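PDB 2G0D: nisin biosynthesis protein NisC from Lactococcus lactis subsp. lactis, which forms the thioether rings of the lantibiotic nisin, as a zinc-dependent cyclase that adds cysteine thiols to dehydrated serine and threonine residues of the precursor peptide. Local coordinates for residues 2-7 with 359-364; 6-11 with 378-383; 84-89 with 141-146; 147-152 with 215-220. All coordinates share one frame; numbering follows the deposited sequence.

Overall arrangement
Helix 3-20 opens the chain and meets the late part of the chain twice. Interaction 1 joins residues 2-7 to helix 357-362 and the turn after it. Interaction 2 joins residues 6-11 to helix 376-387, the next helix in the chain. Each closes a loop of more than 350 residues, and they bring the two ends of the chain together in the toroid. Their centres lie about 7 Å apart, and they share Arg-6 and Asn-7. Interactions 3 and 4 are nested inside both loops and follow one another. Interaction 3 pairs helices 85-92 and 140-147. Interaction 4 then joins the turn after helix 140-147 to helix 208-221, its centre about 12 Å from that of interaction 3.

Interaction 1 (2-7 with 359-364); sequences KNIKRN and QILEEY
Leu-361 reaches across to three side chains of the first helix, Asn-3, Ile-4 and Asn-7. Most of the packing falls on its CB and CD1. Asn-3 brings its amide nitrogen against both: ND2 lies 3.7 Å from Leu-361 CB. Asn-7 also offers ND2, which comes to 3.9 Å from Leu-361 CD1. Both amide nitrogens meet carbon across this contact. The purely apolar part is smaller. Ile-4 CG1 touches Leu-361 CD1 at 4.1 Å.

The contact joins helix 3-20, near the N terminus, to helix 357-362, late in the chain. This is consistent with closure of the alpha toroid, the fold of the LanC family, between early and late helices. Ile-376 of helix 376-387 also packs on Leu-361.

The polar bonding runs within the first helix. Asn-7 ND2 donates a nearly straight bond to Asn-3 O, 2.7 Å long with an angle of 170°. The backbone N of Asn-7 reaches the same Asn-3 O at 3.2 Å from the opposite face of the carbonyl plane. Two donors grip one oxygen; the side-chain bond holds the Asn-7 amide beside Leu-361. The side-chain oxygen of Asn-3 is bonded to Lys-1 NZ. Asn-3 CG sits between the backbone N and the carbonyl carbon (chi1 87°), which directs the amide toward Leu-361.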
loop_
_atom_site.group_PDB
_atom_site.type_symbol
_atom_site.label_atom_id
_atom_site.label_comp_id
_atom_site.label_asym_id
_atom_site.label_seq_id
_atom_site.Cartn_x
_atom_site.Cartn_y
_atom_site.Cartn_z
ATOM N N LYS A 2 -20.717 15.447 12.869
ATOM C CA LYS A 2 -20.270 16.798 12.485
ATOM C C LYS A 2 -18.779 17.022 12.756
ATOM O O LYS A 2 -18.236 18.088 12.428
ATOM C CB LYS A 2 -21.082 17.880 13.235
ATOM C CG LYS A 2 -22.580 17.897 12.932
ATOM C CD LYS A 2 -23.359 18.698 13.972
ATOM C CE LYS A 2 -24.852 18.750 13.642
ATOM N NZ LYS A 2 -25.268 20.047 13.045
ATOM N N ASN A 3 -18.136 16.030 13.373
ATOM C CA ASN A 3 -16.730 16.162 13.735
ATOM C C ASN A 3 -15.695 15.964 12.605
ATOM O O ASN A 3 -14.572 16.452 12.728
ATOM C CB ASN A 3 -16.396 15.400 15.033
ATOM C CG ASN A 3 -16.042 13.945 14.814
ATOM O OD1 ASN A 3 -16.572 13.257 13.926
ATOM N ND2 ASN A 3 -15.137 13.450 15.658
ATOM N N ILE A 4 -16.060 15.263 11.524
ATOM C CA ILE A 4 -15.206 15.239 10.326
ATOM C C ILE A 4 -15.005 16.661 9.786
ATOM O O ILE A 4 -13.881 17.083 9.575
ATOM C CB ILE A 4 -15.691 14.235 9.232
ATOM C CG1 ILE A 4 -15.471 12.804 9.750
ATOM C CG2 ILE A 4 -14.955 14.462 7.901
ATOM C CD1 ILE A 4 -15.557 11.711 8.743
ATOM N N LYS A 5 -16.092 17.410 9.617
ATOM C CA LYS A 5 -15.996 18.768 9.090
ATOM C C LYS A 5 -15.023 19.650 9.910
ATOM O O LYS A 5 -14.114 20.253 9.353
ATOM C CB LYS A 5 -17.382 19.411 9.015
ATOM C CG LYS A 5 -17.442 20.658 8.166
ATOM C CD LYS A 5 -18.734 21.343 8.427
ATOM C CE LYS A 5 -19.144 22.190 7.286
ATOM N NZ LYS A 5 -20.196 23.170 7.735
ATOM N N ARG A 6 -15.220 19.719 11.228
ATOM C CA ARG A 6 -14.300 20.465 12.100
ATOM C C ARG A 6 -12.825 20.069 11.924
ATOM O O ARG A 6 -11.938 20.919 11.769
ATOM C CB ARG A 6 -14.693 20.277 13.552
ATOM C CG ARG A 6 -13.925 21.183 14.521
ATOM C CD ARG A 6 -14.560 21.202 15.897
ATOM N NE ARG A 6 -14.353 19.928 16.588
ATOM C CZ ARG A 6 -15.260 18.955 16.665
ATOM N NH1 ARG A 6 -16.464 19.103 16.098
ATOM N NH2 ARG A 6 -14.962 17.832 17.310
ATOM N N ASN A 7 -12.563 18.775 11.962
ATOM C CA ASN A 7 -11.206 18.280 11.767
ATOM C C ASN A 7 -10.595 18.584 10.393
ATOM O O ASN A 7 -9.419 18.931 10.297
ATOM C CB ASN A 7 -11.156 16.792 12.098
ATOM C CG ASN A 7 -11.118 16.565 13.585
ATOM O OD1 ASN A 7 -10.050 16.663 14.190
ATOM N ND2 ASN A 7 -12.290 16.350 14.204
ATOM N N GLN A 359 -14.703 9.567 19.232
ATOM C CA GLN A 359 -13.590 9.412 20.154
ATOM C C GLN A 359 -12.284 9.118 19.389
ATOM O O GLN A 359 -11.206 9.548 19.791
ATOM C CB GLN A 359 -13.919 8.321 21.190
ATOM C CG GLN A 359 -12.717 7.779 21.957
ATOM C CD GLN A 359 -13.095 6.838 23.099
ATOM O OE1 GLN A 359 -14.265 6.734 23.483
ATOM N NE2 GLN A 359 -12.090 6.162 23.662
ATOM N N ILE A 360 -12.392 8.410 18.272
ATOM C CA ILE A 360 -11.208 8.094 17.471
ATOM C C ILE A 360 -10.495 9.371 16.962
ATOM O O ILE A 360 -9.288 9.501 17.112
ATOM C CB ILE A 360 -11.524 7.075 16.333
ATOM C CG1 ILE A 360 -11.822 5.694 16.944
ATOM C CG2 ILE A 360 -10.351 6.978 15.355
ATOM C CD1 ILE A 360 -12.528 4.691 15.994
ATOM N N LEU A 361 -11.251 10.319 16.414
ATOM C CA LEU A 361 -10.680 11.573 15.907
ATOM C C LEU A 361 -10.191 12.535 16.977
ATOM O O LEU A 361 -9.145 13.165 16.810
ATOM C CB LEU A 361 -11.672 12.298 15.012
ATOM C CG LEU A 361 -11.912 11.760 13.602
ATOM C CD1 LEU A 361 -12.658 12.794 12.772
ATOM C CD2 LEU A 361 -10.606 11.360 12.919
ATOM N N GLU A 362 -10.958 12.662 18.061
ATOM C CA GLU A 362 -10.642 13.587 19.143
ATOM C C GLU A 362 -9.365 13.167 19.872
ATOM O O GLU A 362 -8.528 14.005 20.207
ATOM C CB GLU A 362 -11.817 13.662 20.116
ATOM C CG GLU A 362 -11.686 14.721 21.205
ATOM C CD GLU A 362 -12.462 14.355 22.460
ATOM O OE1 GLU A 362 -13.716 14.296 22.387
ATOM O OE2 GLU A 362 -11.815 14.122 23.514
ATOM N N GLU A 363 -9.220 11.869 20.115
ATOM C CA GLU A 363 -8.039 11.361 20.793
ATOM C C GLU A 363 -6.916 11.048 19.816
ATOM O O GLU A 363 -5.857 10.586 20.227
ATOM C CB GLU A 363 -8.373 10.104 21.602
ATOM C CG GLU A 363 -9.337 10.338 22.778
ATOM C CD GLU A 363 -9.552 9.084 23.621
ATOM O OE1 GLU A 363 -8.669 8.197 23.633
ATOM O OE2 GLU A 363 -10.603 8.985 24.282
ATOM N N TYR A 364 -7.137 11.279 18.524
ATOM C CA TYR A 364 -6.099 10.998 17.538
ATOM C C TYR A 364 -4.875 11.883 17.842
ATOM O O TYR A 364 -4.992 13.101 17.969
ATOM C CB TYR A 364 -6.614 11.184 16.095
ATOM C CG TYR A 364 -5.817 10.387 15.090
ATOM C CD1 TYR A 364 -6.292 9.185 14.596
ATOM C CD2 TYR A 364 -4.553 10.815 14.686
ATOM C CE1 TYR A 364 -5.534 8.431 13.703
ATOM C CE2 TYR A 364 -3.786 10.070 13.813
ATOM C CZ TYR A 364 -4.286 8.886 13.307
ATOM O OH TYR A 364 -3.522 8.157 12.443
#

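Interaction 2 (6-11 with 378-383); sequences RNVEKI and GCILVL
This is a largely apolar contact between two helices, in which Ile-380 of helix 376-387 packs against Asn-7, Val-8 and Ile-11 of helix 3-20. It joins the start of the chain to one of its last helices. The segments run roughly antiparallel, with 146° between their directions. Their axes come no closer than 11.5 Å, so the gap is bridged by side chains, chiefly the two isoleucines, rather than by backbone contact.

Ile-380 supplies every touch from its side. Its CD1 meets Ile-11 CD1 at 3.5 Å, with the two side chains pointing at each other tip to tip. That spacing is tighter than usual for two methyl carbons. In both isoleucines CG1 lies anti to the carbonyl carbon (chi1 -64° in Ile-11, -69° in Ile-380), and CD1 extends from it toward the partner. The same Ile-380 CD1 lies 4.2 Å from Asn-7 CB, so Asn-7 contributes its carbon stem here. The other branch of Ile-380 turns to Val-8, and their CG2 methyls stand 4.3 Å apart.

Met-43 of helix 37-45 packs on both Ile-11 and Ile-380, while Leu-361 of helix 357-362 also touches Ile-380. The isoleucine pair is therefore buried where several helices meet. The contact brings the first helix and one of the last side by side, consistent with closure of the ring of helices in the alpha toroid.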
loop_
_atom_site.group_PDB
_atom_site.type_symbol
_atom_site.label_atom_id
_atom_site.label_comp_id
_atom_site.label_asym_id
_atom_site.label_seq_id
_atom_site.Cartn_x
_atom_site.Cartn_y
_atom_site.Cartn_z
ATOM N N ARG A 6 -15.220 19.719 11.228
ATOM C CA ARG A 6 -14.300 20.465 12.100
ATOM C C ARG A 6 -12.825 20.069 11.924
ATOM O O ARG A 6 -11.938 20.919 11.769
ATOM C CB ARG A 6 -14.693 20.277 13.552
ATOM C CG ARG A 6 -13.925 21.183 14.521
ATOM C CD ARG A 6 -14.560 21.202 15.897
ATOM N NE ARG A 6 -14.353 19.928 16.588
ATOM C CZ ARG A 6 -15.260 18.955 16.665
ATOM N NH1 ARG A 6 -16.464 19.103 16.098
ATOM N NH2 ARG A 6 -14.962 17.832 17.310
ATOM N N ASN A 7 -12.563 18.775 11.962
ATOM C CA ASN A 7 -11.206 18.280 11.767
ATOM C C ASN A 7 -10.595 18.584 10.393
ATOM O O ASN A 7 -9.419 18.931 10.297
ATOM C CB ASN A 7 -11.156 16.792 12.098
ATOM C CG ASN A 7 -11.118 16.565 13.585
ATOM O OD1 ASN A 7 -10.050 16.663 14.190
ATOM N ND2 ASN A 7 -12.290 16.350 14.204
ATOM N N VAL A 8 -11.399 18.465 9.342
ATOM C CA VAL A 8 -10.922 18.754 8.008
ATOM C C VAL A 8 -10.506 20.234 7.936
ATOM O O VAL A 8 -9.431 20.566 7.420
ATOM C CB VAL A 8 -11.974 18.410 6.962
ATOM C CG1 VAL A 8 -11.561 18.937 5.584
ATOM C CG2 VAL A 8 -12.179 16.890 6.913
ATOM N N GLU A 9 -11.352 21.097 8.495
ATOM C CA GLU A 9 -11.112 22.535 8.509
ATOM C C GLU A 9 -9.780 22.901 9.139
ATOM O O GLU A 9 -9.057 23.728 8.604
ATOM C CB GLU A 9 -12.275 23.273 9.184
ATOM C CG GLU A 9 -13.476 23.443 8.239
ATOM C CD GLU A 9 -14.763 23.879 8.943
ATOM O OE1 GLU A 9 -14.754 24.060 10.184
ATOM O OE2 GLU A 9 -15.795 24.040 8.244
ATOM N N LYS A 10 -9.451 22.262 10.255
ATOM C CA LYS A 10 -8.176 22.509 10.896
ATOM C C LYS A 10 -7.019 22.019 10.033
ATOM O O LYS A 10 -5.989 22.704 9.948
ATOM C CB LYS A 10 -8.137 21.990 12.352
ATOM C CG LYS A 10 -7.459 20.648 12.599
ATOM C CD LYS A 10 -7.404 20.314 14.127
ATOM C CE LYS A 10 -6.053 20.686 14.768
ATOM N NZ LYS A 10 -5.954 20.292 16.223
ATOM N N ILE A 11 -7.199 20.861 9.370
ATOM C CA ILE A 11 -6.170 20.321 8.478
ATOM C C ILE A 11 -5.934 21.281 7.322
ATOM O O ILE A 11 -4.782 21.529 6.939
ATOM C CB ILE A 11 -6.505 18.898 7.932
ATOM C CG1 ILE A 11 -6.570 17.865 9.061
ATOM C CG2 ILE A 11 -5.478 18.452 6.882
ATOM C CD1 ILE A 11 -7.346 16.587 8.682
ATOM N N GLY A 378 -5.560 9.961 6.972
ATOM C CA GLY A 378 -5.795 8.578 6.569
ATOM C C GLY A 378 -7.011 8.011 7.279
ATOM O O GLY A 378 -7.855 7.342 6.665
ATOM N N CYS A 379 -7.080 8.275 8.585
ATOM C CA CYS A 379 -8.200 7.859 9.418
ATOM C C CYS A 379 -9.528 8.461 8.913
ATOM O O CYS A 379 -10.538 7.767 8.822
ATOM C CB CYS A 379 -7.927 8.271 10.868
ATOM S SG CYS A 379 -9.159 7.769 12.077
ATOM N N ILE A 380 -9.514 9.753 8.605
ATOM C CA ILE A 380 -10.675 10.459 8.057
ATOM C C ILE A 380 -11.114 9.820 6.736
ATOM O O ILE A 380 -12.306 9.667 6.506
ATOM C CB ILE A 380 -10.397 11.983 7.878
ATOM C CG1 ILE A 380 -10.286 12.639 9.254
ATOM C CG2 ILE A 380 -11.473 12.662 7.032
ATOM C CD1 ILE A 380 -9.607 14.025 9.276
ATOM N N LEU A 381 -10.156 9.453 5.883
ATOM C CA LEU A 381 -10.494 8.764 4.640
ATOM C C LEU A 381 -11.289 7.493 4.904
ATOM O O LEU A 381 -12.318 7.269 4.271
ATOM C CB LEU A 381 -9.244 8.421 3.816
ATOM C CG LEU A 381 -8.856 9.484 2.772
ATOM C CD1 LEU A 381 -7.352 9.404 2.470
ATOM C CD2 LEU A 381 -9.665 9.306 1.508
ATOM N N VAL A 382 -10.792 6.657 5.814
ATOM C CA VAL A 382 -11.483 5.433 6.210
ATOM C C VAL A 382 -12.897 5.762 6.667
ATOM O O VAL A 382 -13.866 5.173 6.174
ATOM C CB VAL A 382 -10.723 4.664 7.328
ATOM C CG1 VAL A 382 -11.468 3.390 7.734
ATOM C CG2 VAL A 382 -9.289 4.287 6.894
ATOM N N LEU A 383 -13.019 6.705 7.606
ATOM C CA LEU A 383 -14.301 7.006 8.228
ATOM C C LEU A 383 -15.225 7.571 7.180
ATOM O O LEU A 383 -16.408 7.316 7.199
ATOM C CB LEU A 383 -14.127 8.019 9.390
ATOM C CG LEU A 383 -13.529 7.493 10.715
ATOM C CD1 LEU A 383 -13.055 8.642 11.602
ATOM C CD2 LEU A 383 -14.639 6.731 11.431
#

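Interaction 3 (84-89 with 141-146); sequences GAAGIA and SGILSY
Tyr-146 lies along Ala-86 and Ala-89, and its side chain carries most of this contact. Its CB starts beside the methyl of Ala-86, with Tyr-146 CB and Ala-86 CB 4.1 Å apart. CG is anti to the backbone N (chi1 166°), and this carries the ring across toward the other helix. Tyr-146 CG and CD1 are each 4.0 Å from the carbonyl O of Ala-86, which lies over one face of the ring. Tyr-146 CD2, along the other edge of the ring, meets Ala-86 CB, which lies on the same side of the ring plane as the carbonyl O. Further out, Tyr-146 CE1 comes to 3.7 Å from Ala-89 CB. That methyl approaches the ring obliquely and is closer still to the phenol end, with Ala-89 CB 3.5 Å from Tyr-146 CZ and 3.4 Å from OH. The hydroxyl finds its polar partner in Asn-110 OD1, a hydrogen bond that ties the buried tip to helix 100-122.

One turn earlier, Ile-143 adds a lighter touch. Its CG1 lies 4.3 Å from Ala-86 CB. The small alanines let the backbones come close, and the CA atoms of Ala-86 and Ile-143 are 5.9 Å apart. The two helical segments run nearly parallel at 29°, with axes 9.4 Å apart.

Helix 100-122 packs on both partners, through Ile-113 against Ala-85 and Ile-143. Helix 156-168 covers Leu-144, and Ile-214 of helix 208-221 touches Ser-141, Leu-144 and Ser-145. The pair is consistent with two neighbouring helices of the toroid's inner layer.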
loop_
_atom_site.group_PDB
_atom_site.type_symbol
_atom_site.label_atom_id
_atom_site.label_comp_id
_atom_site.label_asym_id
_atom_site.label_seq_id
_atom_site.Cartn_x
_atom_site.Cartn_y
_atom_site.Cartn_z
ATOM N N GLY A 84 7.175 9.640 -4.344
ATOM C CA GLY A 84 7.500 10.186 -5.653
ATOM C C GLY A 84 6.335 10.485 -6.568
ATOM O O GLY A 84 5.220 10.736 -6.110
ATOM N N ALA A 85 6.607 10.448 -7.871
ATOM C CA ALA A 85 5.615 10.814 -8.888
ATOM C C ALA A 85 4.338 9.979 -8.900
ATOM O O ALA A 85 3.264 10.523 -9.171
ATOM C CB ALA A 85 6.262 10.845 -10.305
ATOM N N ALA A 86 4.432 8.669 -8.638
ATOM C CA ALA A 86 3.231 7.802 -8.664
ATOM C C ALA A 86 2.213 8.177 -7.576
ATOM O O ALA A 86 1.000 8.144 -7.825
ATOM C CB ALA A 86 3.590 6.301 -8.614
ATOM N N GLY A 87 2.690 8.572 -6.393
ATOM C CA GLY A 87 1.774 9.062 -5.329
ATOM C C GLY A 87 1.105 10.387 -5.679
ATOM O O GLY A 87 -0.081 10.592 -5.407
ATOM N N ILE A 88 1.859 11.297 -6.287
ATOM C CA ILE A 88 1.299 12.565 -6.736
ATOM C C ILE A 88 0.267 12.338 -7.836
ATOM O O ILE A 88 -0.842 12.904 -7.787
ATOM C CB ILE A 88 2.399 13.549 -7.227
ATOM C CG1 ILE A 88 3.417 13.824 -6.109
ATOM C CG2 ILE A 88 1.759 14.843 -7.723
ATOM C CD1 ILE A 88 4.692 14.567 -6.563
ATOM N N ALA A 89 0.619 11.502 -8.820
ATOM C CA ALA A 89 -0.318 11.143 -9.891
ATOM C C ALA A 89 -1.565 10.437 -9.369
ATOM O O ALA A 89 -2.671 10.752 -9.816
ATOM C CB ALA A 89 0.367 10.314 -10.974
ATOM N N SER A 141 6.684 -2.398 -7.035
ATOM C CA SER A 141 5.344 -2.969 -6.754
ATOM C C SER A 141 4.300 -1.850 -6.559
ATOM O O SER A 141 3.234 -1.865 -7.192
ATOM C CB SER A 141 5.368 -3.849 -5.502
ATOM O OG SER A 141 6.044 -5.060 -5.749
ATOM N N GLY A 142 4.632 -0.891 -5.697
ATOM C CA GLY A 142 3.803 0.292 -5.469
ATOM C C GLY A 142 3.588 1.120 -6.736
ATOM O O GLY A 142 2.480 1.555 -7.015
ATOM N N ILE A 143 4.645 1.322 -7.509
ATOM C CA ILE A 143 4.541 2.039 -8.796
ATOM C C ILE A 143 3.596 1.322 -9.757
ATOM O O ILE A 143 2.744 1.965 -10.367
ATOM C CB ILE A 143 5.928 2.273 -9.441
ATOM C CG1 ILE A 143 6.694 3.337 -8.649
ATOM C CG2 ILE A 143 5.803 2.689 -10.929
ATOM C CD1 ILE A 143 8.177 3.568 -9.111
ATOM N N LEU A 144 3.735 -0.001 -9.863
ATOM C CA LEU A 144 2.854 -0.833 -10.697
ATOM C C LEU A 144 1.382 -0.733 -10.261
ATOM O O LEU A 144 0.473 -0.742 -11.077
ATOM C CB LEU A 144 3.372 -2.281 -10.693
ATOM C CG LEU A 144 2.723 -3.345 -11.602
ATOM C CD1 LEU A 144 2.660 -2.889 -13.074
ATOM C CD2 LEU A 144 3.455 -4.640 -11.481
ATOM N N SER A 145 1.150 -0.605 -8.962
ATOM C CA SER A 145 -0.223 -0.472 -8.427
ATOM C C SER A 145 -0.933 0.699 -9.100
ATOM O O SER A 145 -2.066 0.559 -9.592
ATOM C CB SER A 145 -0.206 -0.257 -6.914
ATOM O OG SER A 145 -1.530 -0.338 -6.403
ATOM N N TYR A 146 -0.253 1.853 -9.104
ATOM C CA TYR A 146 -0.710 3.041 -9.818
ATOM C C TYR A 146 -0.796 2.806 -11.330
ATOM O O TYR A 146 -1.835 3.106 -11.938
ATOM C CB TYR A 146 0.170 4.280 -9.541
ATOM C CG TYR A 146 -0.102 5.391 -10.547
ATOM C CD1 TYR A 146 -1.265 6.167 -10.469
ATOM C CD2 TYR A 146 0.782 5.640 -11.591
ATOM C CE1 TYR A 146 -1.538 7.161 -11.418
ATOM C CE2 TYR A 146 0.516 6.627 -12.557
ATOM C CZ TYR A 146 -0.654 7.374 -12.473
ATOM O OH TYR A 146 -0.912 8.365 -13.416
#

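Interaction 4 (147-152 with 215-220); sequences LLLIND and LAYAHI
Leu-148 packs closely against Tyr-217 and Ala-218, while Leu-149 makes only a light touch at the phenol end. The two sides of the contact differ clearly. On the tight side, Leu-148 CD1 lies 3.6 Å from Tyr-217 CD2. Further back, Leu-148 CB sits 3.7 Å from Tyr-217 CE2. The leucine and the tyrosine slide past each other in opposite directions, and CD1 goes on to Ala-218. There Leu-148 CD1 is 3.9 Å from CA of Ala-218 and 4.1 Å from its CB. With chi1 at -176° the Tyr-217 ring points away from its own backbone N and toward the leucines.

In the alpha toroid this joins the end of helix 140-147 to helix 208-221. The chain leaves helix 140-147 in a type I beta turn from Leu-147 to Ile-150, closed by a bond of 2.9 Å from Ile-150 N to Leu-147 O.

The loose side begins at Leu-149, which is partly exposed. Its CD2 reaches Tyr-217 OH at 4.0 Å, with the side chains crossing at about a right angle. That hydroxyl is hydrogen-bonded to Asp-404 OD2, and the Tyr-217 ring stacks with Phe-402. Beyond the turn the loop heads to solvent at Asn-151.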
loop_
_atom_site.group_PDB
_atom_site.type_symbol
_atom_site.label_atom_id
_atom_site.label_comp_id
_atom_site.label_asym_id
_atom_site.label_seq_id
_atom_site.Cartn_x
_atom_site.Cartn_y
_atom_site.Cartn_z
ATOM N N LEU A 147 0.272 2.279 -11.930
ATOM C CA LEU A 147 0.312 2.078 -13.404
ATOM C C LEU A 147 -0.860 1.270 -13.927
ATOM O O LEU A 147 -1.413 1.624 -14.962
ATOM C CB LEU A 147 1.652 1.483 -13.885
ATOM C CG LEU A 147 2.877 2.405 -13.711
ATOM C CD1 LEU A 147 4.180 1.622 -13.991
ATOM C CD2 LEU A 147 2.795 3.652 -14.592
ATOM N N LEU A 148 -1.270 0.228 -13.175
ATOM C CA LEU A 148 -2.350 -0.675 -13.589
ATOM C C LEU A 148 -3.756 -0.049 -13.660
ATOM O O LEU A 148 -4.689 -0.649 -14.220
ATOM C CB LEU A 148 -2.363 -1.948 -12.729
ATOM C CG LEU A 148 -1.166 -2.875 -12.988
ATOM C CD1 LEU A 148 -1.042 -3.883 -11.857
ATOM C CD2 LEU A 148 -1.261 -3.596 -14.359
ATOM N N LEU A 149 -3.891 1.160 -13.139
ATOM C CA LEU A 149 -5.099 1.965 -13.315
ATOM C C LEU A 149 -5.145 2.700 -14.660
ATOM O O LEU A 149 -6.184 3.235 -15.015
ATOM C CB LEU A 149 -5.193 3.018 -12.196
ATOM C CG LEU A 149 -5.453 2.516 -10.765
ATOM C CD1 LEU A 149 -5.335 3.707 -9.818
ATOM C CD2 LEU A 149 -6.850 1.822 -10.655
ATOM N N ILE A 150 -4.016 2.785 -15.365
ATOM C CA ILE A 150 -4.010 3.433 -16.670
ATOM C C ILE A 150 -4.307 2.394 -17.750
ATOM O O ILE A 150 -3.569 1.420 -17.903
ATOM C CB ILE A 150 -2.647 4.131 -16.978
ATOM C CG1 ILE A 150 -2.197 5.045 -15.827
ATOM C CG2 ILE A 150 -2.726 4.919 -18.273
ATOM C CD1 ILE A 150 -0.744 5.496 -15.973
ATOM N N ASN A 151 -5.376 2.615 -18.511
ATOM C CA ASN A 151 -5.757 1.671 -19.572
ATOM C C ASN A 151 -5.071 1.915 -20.924
ATOM O O ASN A 151 -5.150 1.090 -21.818
ATOM C CB ASN A 151 -7.284 1.591 -19.726
ATOM C CG ASN A 151 -7.983 1.146 -18.441
ATOM O OD1 ASN A 151 -8.890 1.825 -17.964
ATOM N ND2 ASN A 151 -7.557 0.024 -17.873
ATOM N N ASP A 152 -4.395 3.040 -21.062
ATOM C CA ASP A 152 -3.627 3.362 -22.275
ATOM C C ASP A 152 -2.604 2.262 -22.587
ATOM O O ASP A 152 -1.705 2.011 -21.773
ATOM C CB ASP A 152 -2.924 4.698 -22.070
ATOM C CG ASP A 152 -2.315 5.257 -23.346
ATOM O OD1 ASP A 152 -2.182 4.526 -24.358
ATOM O OD2 ASP A 152 -1.946 6.448 -23.318
ATOM N N LEU A 215 1.446 -9.016 -8.376
ATOM C CA LEU A 215 1.403 -10.006 -9.470
ATOM C C LEU A 215 0.039 -10.633 -9.717
ATOM O O LEU A 215 -0.308 -10.912 -10.876
ATOM C CB LEU A 215 2.428 -11.113 -9.258
ATOM C CG LEU A 215 3.882 -10.634 -9.275
ATOM C CD1 LEU A 215 4.785 -11.797 -8.886
ATOM C CD2 LEU A 215 4.318 -10.026 -10.633
ATOM N N ALA A 216 -0.708 -10.888 -8.640
ATOM C CA ALA A 216 -2.069 -11.381 -8.753
ATOM C C ALA A 216 -2.951 -10.316 -9.416
ATOM O O ALA A 216 -3.714 -10.617 -10.340
ATOM C CB ALA A 216 -2.622 -11.750 -7.366
ATOM N N TYR A 217 -2.844 -9.075 -8.924
ATOM C CA TYR A 217 -3.611 -7.952 -9.489
ATOM C C TYR A 217 -3.279 -7.726 -10.955
ATOM O O TYR A 217 -4.188 -7.586 -11.739
ATOM C CB TYR A 217 -3.425 -6.666 -8.678
ATOM C CG TYR A 217 -4.256 -5.468 -9.138
ATOM C CD1 TYR A 217 -5.652 -5.540 -9.216
ATOM C CD2 TYR A 217 -3.642 -4.251 -9.467
ATOM C CE1 TYR A 217 -6.413 -4.441 -9.616
ATOM C CE2 TYR A 217 -4.407 -3.149 -9.853
ATOM C CZ TYR A 217 -5.772 -3.249 -9.913
ATOM O OH TYR A 217 -6.514 -2.159 -10.315
ATOM N N ALA A 218 -1.993 -7.709 -11.317
ATOM C CA ALA A 218 -1.546 -7.688 -12.731
ATOM C C ALA A 218 -2.196 -8.776 -13.585
ATOM O O ALA A 218 -2.713 -8.472 -14.646
ATOM C CB ALA A 218 -0.002 -7.777 -12.832
ATOM N N HIS A 219 -2.202 -10.031 -13.117
ATOM C CA HIS A 219 -2.915 -11.106 -13.822
ATOM C C HIS A 219 -4.397 -10.811 -14.108
ATOM O O HIS A 219 -4.834 -10.951 -15.242
ATOM C CB HIS A 219 -2.785 -12.457 -13.118
ATOM C CG HIS A 219 -3.540 -13.558 -13.807
ATOM N ND1 HIS A 219 -4.654 -14.160 -13.256
ATOM C CD2 HIS A 219 -3.359 -14.142 -15.017
ATOM C CE1 HIS A 219 -5.106 -15.087 -14.085
ATOM N NE2 HIS A 219 -4.338 -15.093 -15.160
ATOM N N ILE A 220 -5.170 -10.394 -13.099
ATOM C CA ILE A 220 -6.582 -10.094 -13.339
ATOM C C ILE A 220 -6.748 -8.888 -14.268
ATOM O O ILE A 220 -7.753 -8.782 -14.975
ATOM C CB ILE A 220 -7.447 -9.924 -12.027
ATOM C CG1 ILE A 220 -7.041 -8.686 -11.218
ATOM C CG2 ILE A 220 -7.504 -11.215 -11.207
ATOM C CD1 ILE A 220 -7.916 -7.484 -11.530
#